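Endoglucanase (Ruminococcus champanellensis, PDB 6WQV) probably cleaves internal beta-1,4 linkages of cellulose and related plant polysaccharides such as xylan, as a broad-specificity family 5 glycoside hydrolase. Local coordinates at residues I25-G30 with N72-P77; Y246-N251 with F289-K294; D322-D327 with L336-L341. One frame throughout, in Å; residues are numbered along the deposited sequence.

Contact 1: I25-G30 with N72-P77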
# COMPACT_ATOMS: atom_id res chain seq x y z
N ILE A 25 8.78 -5.37 9.76
CA ILE A 25 7.54 -5.88 9.16
C ILE A 25 6.51 -4.78 9.34
O ILE A 25 6.56 -4.00 10.31
CB ILE A 25 7.14 -7.22 9.81
CG1 ILE A 25 5.89 -7.81 9.13
CG2 ILE A 25 6.92 -7.04 11.31
CD1 ILE A 25 5.50 -9.19 9.65
N GLY A 26 5.58 -4.67 8.39
CA GLY A 26 4.61 -3.59 8.38
C GLY A 26 3.16 -4.06 8.49
O GLY A 26 2.85 -5.24 8.30
N TRP A 27 2.28 -3.08 8.73
CA TRP A 27 0.86 -3.29 8.95
C TRP A 27 0.09 -2.19 8.24
O TRP A 27 0.46 -1.01 8.34
CB TRP A 27 0.59 -3.24 10.46
CG TRP A 27 -0.79 -3.50 10.97
CD1 TRP A 27 -1.32 -4.71 11.32
CD2 TRP A 27 -1.78 -2.51 11.26
NE1 TRP A 27 -2.60 -4.53 11.82
CE2 TRP A 27 -2.91 -3.20 11.78
CE3 TRP A 27 -1.85 -1.12 11.13
CZ2 TRP A 27 -4.08 -2.53 12.16
CZ3 TRP A 27 -3.01 -0.46 11.52
CH2 TRP A 27 -4.11 -1.17 12.03
N ASN A 28 -0.96 -2.58 7.50
CA ASN A 28 -1.83 -1.64 6.81
C ASN A 28 -3.04 -1.32 7.69
O ASN A 28 -3.70 -2.23 8.20
CB ASN A 28 -2.42 -2.24 5.52
CG ASN A 28 -1.49 -2.19 4.33
OD1 ASN A 28 -1.41 -1.18 3.62
ND2 ASN A 28 -0.80 -3.29 4.09
N LEU A 29 -3.36 -0.03 7.79
CA LEU A 29 -4.63 0.45 8.37
C LEU A 29 -5.73 0.35 7.31
O LEU A 29 -6.17 1.34 6.71
CB LEU A 29 -4.45 1.89 8.84
CG LEU A 29 -5.61 2.55 9.58
CD1 LEU A 29 -5.79 1.96 10.97
CD2 LEU A 29 -5.43 4.05 9.68
N GLY A 30 -6.16 -0.88 7.06
CA GLY A 30 -7.04 -1.14 5.94
C GLY A 30 -8.50 -0.84 6.20
O GLY A 30 -9.00 -0.87 7.33
N ASN A 72 7.10 -2.26 12.83
CA ASN A 72 7.72 -0.94 12.93
C ASN A 72 7.33 0.01 11.79
O ASN A 72 7.88 1.11 11.70
CB ASN A 72 9.24 -1.03 13.11
CG ASN A 72 9.99 -1.17 11.81
OD1 ASN A 72 9.43 -1.49 10.76
ND2 ASN A 72 11.30 -0.94 11.88
N THR A 73 6.36 -0.38 10.96
CA THR A 73 5.95 0.37 9.78
C THR A 73 4.44 0.24 9.64
O THR A 73 3.89 -0.85 9.83
CB THR A 73 6.63 -0.23 8.54
OG1 THR A 73 8.05 -0.06 8.64
CG2 THR A 73 6.16 0.42 7.26
N VAL A 74 3.78 1.35 9.34
CA VAL A 74 2.35 1.36 9.07
C VAL A 74 2.11 2.00 7.71
O VAL A 74 2.57 3.13 7.45
CB VAL A 74 1.55 2.10 10.15
CG1 VAL A 74 0.08 2.22 9.75
CG2 VAL A 74 1.69 1.38 11.48
N ARG A 75 1.44 1.27 6.83
CA ARG A 75 0.95 1.83 5.58
C ARG A 75 -0.45 2.37 5.84
O ARG A 75 -1.31 1.67 6.40
CB ARG A 75 0.92 0.77 4.48
CG ARG A 75 0.39 1.28 3.12
CD ARG A 75 0.87 0.34 2.06
NE ARG A 75 0.47 0.56 0.67
CZ ARG A 75 -0.61 0.03 0.10
NH1 ARG A 75 -1.47 -0.68 0.80
NH2 ARG A 75 -0.81 0.24 -1.20
N VAL A 76 -0.65 3.64 5.49
CA VAL A 76 -1.91 4.35 5.68
C VAL A 76 -2.55 4.55 4.31
O VAL A 76 -2.29 5.58 3.65
CB VAL A 76 -1.71 5.68 6.42
CG1 VAL A 76 -3.03 6.41 6.60
CG2 VAL A 76 -1.05 5.44 7.77
N PRO A 77 -3.35 3.60 3.83
CA PRO A 77 -4.04 3.80 2.54
C PRO A 77 -5.10 4.88 2.69
O PRO A 77 -5.88 4.87 3.64
CB PRO A 77 -4.66 2.44 2.25
CG PRO A 77 -4.88 1.82 3.60
CD PRO A 77 -3.74 2.33 4.47
O HOH W 1 -6.41 4.10 6.29

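Contact 2: Y246-N251 with F289-K294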
# COMPACT_ATOMS: atom_id res chain seq x y z
N TYR A 246 -3.05 -17.63 -4.43
CA TYR A 246 -4.32 -16.92 -4.55
C TYR A 246 -5.49 -17.69 -3.95
O TYR A 246 -6.28 -17.14 -3.18
CB TYR A 246 -4.60 -16.59 -6.02
CG TYR A 246 -6.02 -16.09 -6.25
CD1 TYR A 246 -6.38 -14.80 -5.89
CD2 TYR A 246 -6.99 -16.91 -6.80
CE1 TYR A 246 -7.66 -14.33 -6.07
CE2 TYR A 246 -8.29 -16.45 -6.99
CZ TYR A 246 -8.62 -15.16 -6.63
OH TYR A 246 -9.90 -14.68 -6.80
N ASN A 247 -5.65 -18.96 -4.32
CA ASN A 247 -6.84 -19.68 -3.89
C ASN A 247 -6.94 -19.75 -2.37
O ASN A 247 -8.03 -19.59 -1.80
CB ASN A 247 -6.89 -21.07 -4.51
CG ASN A 247 -7.34 -21.03 -5.95
OD1 ASN A 247 -8.12 -20.17 -6.35
ND2 ASN A 247 -6.83 -21.95 -6.76
N PHE A 248 -5.81 -19.97 -1.70
CA PHE A 248 -5.78 -20.05 -0.24
C PHE A 248 -5.94 -18.68 0.39
O PHE A 248 -6.73 -18.50 1.33
CB PHE A 248 -4.44 -20.66 0.18
CG PHE A 248 -4.20 -20.67 1.67
CD1 PHE A 248 -4.83 -21.61 2.46
CD2 PHE A 248 -3.35 -19.75 2.27
CE1 PHE A 248 -4.63 -21.64 3.83
CE2 PHE A 248 -3.15 -19.78 3.64
CZ PHE A 248 -3.78 -20.73 4.41
N ALA A 249 -5.21 -17.69 -0.12
CA ALA A 249 -5.00 -16.44 0.60
C ALA A 249 -6.06 -15.39 0.31
O ALA A 249 -6.38 -14.58 1.20
CB ALA A 249 -3.62 -15.87 0.23
N LEU A 250 -6.58 -15.33 -0.91
CA LEU A 250 -7.43 -14.23 -1.34
C LEU A 250 -8.78 -14.65 -1.90
O LEU A 250 -9.71 -13.84 -1.87
CB LEU A 250 -6.70 -13.36 -2.38
CG LEU A 250 -7.40 -12.09 -2.88
CD1 LEU A 250 -7.81 -11.18 -1.72
CD2 LEU A 250 -6.49 -11.34 -3.86
N ASN A 251 -8.92 -15.88 -2.40
CA ASN A 251 -10.18 -16.35 -2.97
C ASN A 251 -11.11 -16.77 -1.83
O ASN A 251 -10.85 -17.76 -1.14
CB ASN A 251 -9.90 -17.54 -3.88
CG ASN A 251 -11.13 -18.01 -4.64
OD1 ASN A 251 -12.24 -17.55 -4.40
ND2 ASN A 251 -10.92 -18.94 -5.56
N PHE A 289 0.08 -8.06 1.75
CA PHE A 289 -0.13 -9.51 1.67
C PHE A 289 -1.06 -9.87 2.83
O PHE A 289 -1.28 -9.08 3.75
CB PHE A 289 1.20 -10.30 1.73
CG PHE A 289 1.72 -10.49 3.12
CD1 PHE A 289 2.18 -9.40 3.84
CD2 PHE A 289 1.71 -11.73 3.74
CE1 PHE A 289 2.62 -9.55 5.12
CE2 PHE A 289 2.16 -11.88 5.03
CZ PHE A 289 2.61 -10.79 5.72
N GLY A 290 -1.59 -11.08 2.78
CA GLY A 290 -2.45 -11.58 3.84
C GLY A 290 -3.08 -12.87 3.38
O GLY A 290 -2.95 -13.27 2.22
N ALA A 291 -3.73 -13.55 4.32
CA ALA A 291 -4.49 -14.76 4.02
C ALA A 291 -5.81 -14.66 4.78
O ALA A 291 -5.81 -14.43 5.99
CB ALA A 291 -3.75 -16.04 4.42
N LEU A 292 -6.91 -14.83 4.06
CA LEU A 292 -8.24 -14.72 4.65
C LEU A 292 -8.41 -15.68 5.80
O LEU A 292 -7.94 -16.82 5.77
CB LEU A 292 -9.28 -15.11 3.61
CG LEU A 292 -9.44 -14.24 2.37
CD1 LEU A 292 -10.09 -15.04 1.26
CD2 LEU A 292 -10.28 -13.03 2.69
N ASN A 293 -9.18 -15.25 6.81
CA ASN A 293 -9.60 -16.18 7.85
C ASN A 293 -10.61 -17.16 7.27
O ASN A 293 -11.71 -16.75 6.87
CB ASN A 293 -10.24 -15.48 9.03
CG ASN A 293 -10.85 -16.47 10.01
OD1 ASN A 293 -10.30 -17.55 10.23
ND2 ASN A 293 -12.00 -16.13 10.58
N LYS A 294 -10.26 -18.44 7.23
CA LYS A 294 -11.15 -19.51 6.81
C LYS A 294 -11.28 -20.55 7.91
O LYS A 294 -11.50 -21.74 7.65
CB LYS A 294 -10.65 -20.15 5.50
CG LYS A 294 -10.75 -19.21 4.31
CD LYS A 294 -10.08 -19.80 3.08
CE LYS A 294 -10.26 -18.90 1.86
NZ LYS A 294 -9.40 -19.32 0.73
O HOH W 2 -6.75 -18.81 4.35

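Contact 3: D322-D327 with L336-L341. With BGC (beta-D-glucopyranose), chain E; EDO (1,2-ethanediol), chain I.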
# COMPACT_ATOMS: atom_id res chain seq x y z
N ASP A 322 -4.59 -5.38 7.04
CA ASP A 322 -5.49 -5.60 8.18
C ASP A 322 -6.74 -4.74 8.00
O ASP A 322 -6.71 -3.52 8.22
CB ASP A 322 -4.80 -5.27 9.51
CG ASP A 322 -5.55 -5.80 10.70
OD1 ASP A 322 -6.79 -5.93 10.61
OD2 ASP A 322 -4.91 -6.06 11.74
N ASN A 323 -7.85 -5.37 7.62
CA ASN A 323 -9.10 -4.66 7.43
C ASN A 323 -10.06 -4.82 8.60
O ASN A 323 -11.24 -4.49 8.47
CB ASN A 323 -9.79 -5.06 6.12
CG ASN A 323 -10.27 -6.49 6.12
OD1 ASN A 323 -10.04 -7.25 7.07
ND2 ASN A 323 -10.96 -6.87 5.05
N ASN A 324 -9.58 -5.31 9.75
CA ASN A 324 -10.37 -5.34 10.98
C ASN A 324 -11.63 -6.20 10.85
O ASN A 324 -12.61 -5.98 11.56
CB ASN A 324 -10.72 -3.91 11.44
CG ASN A 324 -11.23 -3.86 12.87
OD1 ASN A 324 -10.66 -4.48 13.75
ND2 ASN A 324 -12.30 -3.11 13.08
N ALA A 325 -11.62 -7.19 9.96
CA ALA A 325 -12.77 -8.05 9.71
C ALA A 325 -12.40 -9.50 10.00
O ALA A 325 -11.40 -10.00 9.49
CB ALA A 325 -13.24 -7.90 8.25
N PHE A 326 -13.21 -10.16 10.82
CA PHE A 326 -12.89 -11.49 11.36
C PHE A 326 -13.85 -12.57 10.90
O PHE A 326 -13.41 -13.59 10.36
CB PHE A 326 -12.78 -11.41 12.91
CG PHE A 326 -11.75 -10.42 13.33
CD1 PHE A 326 -10.42 -10.78 13.37
CD2 PHE A 326 -12.09 -9.10 13.57
CE1 PHE A 326 -9.44 -9.85 13.68
CE2 PHE A 326 -11.12 -8.17 13.88
CZ PHE A 326 -9.79 -8.55 13.92
N ASP A 327 -15.15 -12.38 11.09
CA ASP A 327 -16.13 -13.42 10.78
C ASP A 327 -17.28 -12.85 9.95
O ASP A 327 -18.42 -13.31 10.07
CB ASP A 327 -16.62 -14.08 12.07
CG ASP A 327 -15.47 -14.71 12.86
OD1 ASP A 327 -14.84 -15.66 12.35
OD2 ASP A 327 -15.21 -14.25 13.99
N LEU A 336 -5.50 -7.38 14.17
CA LEU A 336 -5.80 -6.62 15.39
C LEU A 336 -7.30 -6.36 15.45
O LEU A 336 -7.87 -5.76 14.53
CB LEU A 336 -5.07 -5.27 15.37
CG LEU A 336 -5.39 -4.32 16.54
CD1 LEU A 336 -4.98 -4.95 17.86
CD2 LEU A 336 -4.69 -2.99 16.32
N ASN A 337 -7.94 -6.79 16.53
CA ASN A 337 -9.32 -6.40 16.79
C ASN A 337 -9.26 -5.01 17.41
O ASN A 337 -8.89 -4.85 18.57
CB ASN A 337 -10.01 -7.42 17.68
CG ASN A 337 -11.47 -7.13 17.87
OD1 ASN A 337 -11.90 -5.97 17.89
ND2 ASN A 337 -12.27 -8.18 18.00
N ARG A 338 -9.60 -3.98 16.62
CA ARG A 338 -9.33 -2.61 17.04
C ARG A 338 -10.21 -2.18 18.21
O ARG A 338 -9.77 -1.39 19.05
CB ARG A 338 -9.51 -1.65 15.86
CG ARG A 338 -8.48 -1.85 14.74
CD ARG A 338 -8.68 -0.86 13.63
NE ARG A 338 -8.15 -1.40 12.38
CZ ARG A 338 -8.32 -0.81 11.20
NH1 ARG A 338 -8.97 0.33 11.10
NH2 ARG A 338 -7.84 -1.39 10.11
N GLY A 339 -11.44 -2.69 18.29
CA GLY A 339 -12.33 -2.28 19.36
C GLY A 339 -11.98 -2.87 20.71
O GLY A 339 -12.25 -2.26 21.74
N THR A 340 -11.38 -4.06 20.73
CA THR A 340 -11.00 -4.72 21.97
C THR A 340 -9.51 -4.59 22.27
O THR A 340 -9.08 -4.92 23.38
CB THR A 340 -11.37 -6.20 21.90
OG1 THR A 340 -10.72 -6.79 20.78
CG2 THR A 340 -12.87 -6.35 21.74
N LEU A 341 -8.74 -4.07 21.31
CA LEU A 341 -7.28 -3.98 21.36
C LEU A 341 -6.66 -5.33 21.70
O LEU A 341 -5.84 -5.47 22.61
CB LEU A 341 -6.80 -2.89 22.31
CG LEU A 341 -6.93 -1.43 21.86
CD1 LEU A 341 -6.32 -0.54 22.93
CD2 LEU A 341 -6.28 -1.20 20.52
C2 BGC E . -10.65 -5.28 1.40
C3 BGC E . -12.13 -5.46 1.23
C4 BGC E . -12.77 -4.29 0.54
C5 BGC E . -12.10 -3.99 -0.78
C6 BGC E . -12.56 -2.74 -1.47
C1 BGC E . -9.97 -4.98 0.07
O2 BGC E . -10.06 -6.47 1.99
O3 BGC E . -12.73 -5.66 2.56
O4 BGC E . -14.17 -4.62 0.20
O5 BGC E . -10.64 -3.80 -0.55
O6 BGC E . -11.99 -2.68 -2.78
C1 EDO I . -16.45 -8.71 12.94
O1 EDO I . -15.35 -8.72 12.02
C2 EDO I . -16.68 -10.13 13.44
O2 EDO I . -17.00 -10.95 12.31
O HOH W 3 -7.46 -4.10 12.46
O HOH W 4 -13.54 -2.91 15.98

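Contact 1: I25-G30 with N72-P77
The side chains of N28 and R75 run alongside each other into the barrel interior, and R75 NH1 donates to N28 OD1 at 2.9 Å with an N-H...O angle of 168°. They sit on the first two strands of the TIM barrel, 26-29 and 73-76, which run parallel. OD1 lies in the guanidinium plane, whereas the amide plane stands almost perpendicular to it (88°), and NH1 meets the oxygen tilted from the carbonyl plane. R75 CG is anti to its backbone N (chi1 179°) and the chain runs extended to NE, placing the aliphatic CG 3.1 Å from N28 OD1. The other guanidinium bonds run across the barrel interior, to E160 through a salt bridge and to N163 and Q288, while N28 ND2 is held by the carbonyls of G287 and W320.

Backbone bonds alternate along the pair: W27 N to T73 O, R75 N to W27 O at 2.9 Å, and L29 N to R75 O. On the outer face, the W27 ring meets V74 CG1 at its edge, CE3 to CG1 being 4.1 Å, and helix 60-68 packs against the indole, whose NE1 bonds D322. Beyond the strands, P77 CG approaches L29 O at 3.4 Å, and one water donates to both L29 O and P77 O, at 2.8 Å each.

Contact 2: Y246-N251 with F289-K294
The carbonyls of N247 and F248, in the short helix 246-249, face the ammonium of K294. Only the second of the two is a hydrogen-bond acceptor here: NZ lies 2.9 Å from F248 O, well above the carbonyl plane, while N247 O is equally near but badly angled. The F248 ring reaches back to the other segment, CE2 lying 3.9 Å from A291 CB in an oblique approach. Over one face of this ring, offset toward the rim, sits a water that donates to both F248 O and L292 O.

A249 and A291 have the nearest CA atoms across the contact, 3.8 Å apart. The A249 carbonyl accepts from L292 N at 2.9 Å (N-H...O 153°), and the A249 methyl lies 3.3 Å from G290 O, an oxygen buried without a polar partner. At L250 the chain leaves helical geometry; its carbonyl oxygen is 3.4 Å from L292 CD1, and its side chain touches the bound glucose, as part of the glycan pocket.

N251 closes the segment by giving its carbonyl to K294 NZ at 2.8 Å, nearer the carbonyl plane than the bond to F248 O. The lysine chain, extended beyond CG, thus carries its ammonium to the carbonyls around the helix end, and T255 O is a further acceptor. N251 ND2 donates to N247 OD1, and N251 OD1 accepts from S253 N.

Around this loop-to-helix junction, helix 297-313 contributes W303 and R300 against F248 and A291, and F258 meets the F248 ring as well. Helix 246-249, which follows barrel strand 236-241, lies against the loop between strand 284-289 and helix 297-313.

Contact 3: D322-D327 with L336-L341
N324 and R338 cross with their amide and guanidinium planes only 23° apart and stacked, N324 CB standing 3.6 Å above one face of the guanidinium, toward its rim. This joins the loop after the eighth strand of the TIM barrel, 318-322, to the small antiparallel hairpin that begins at strand 336-337. N324 CG is anti to its backbone N (chi1 -166°), which directs OD1 across to the backbone N of R338 at 3.1 Å in a nearly straight bond.

R338 is extended from CG to NE, and at its tip NH2 makes a weak, bent bond to D322 O, at the edge of the guanidinium plane; NH2 also bonds G30 O, and NH1 bonds T32 OG1. D322 points toward the hairpin: OD2 uses its syn lone pair to take L336 N at 2.8 Å (N-H...O 176°), and also accepts from W27 NE1 of the first strand. Its OD1 accepts from N324 N, forming an Asx turn. N323 turns away from the hairpin; ND2 donates to E331 O and to bound beta-D-glucopyranose, at 3.3 Å from sugar O3 and in a weaker bond to O2, while OD1 accepts from F333 N.

The F326 ring and N337 amide planes are 19° apart. F326 CZ approaches N337 CB at 3.9 Å, and L336 O lies in the ring plane at the edge, 3.4 Å from CZ.

Overall arrangement
The three contacts follow one another along the chain. Contact 1 lies in the TIM-barrel sheet, pairing its first two strands about 8 Å from the centre of the fold, while contacts 2 and 3 lie in the loops that follow its strands. Contact 2 sets helix 246-249 against the loop after strand 284-289, and contact 3 joins the loop after strand 318-322 to strand 336-337. Their centres are about 16 Å apart, and about 18 and 14 Å from that of contact 1. Contact 3 meets contact 1 where the barrel closes, through G30 N to D322 O; N293 ND2 to F326 O joins contacts 2 and 3. L250 and N323 place both loop contacts at the glycan pocket.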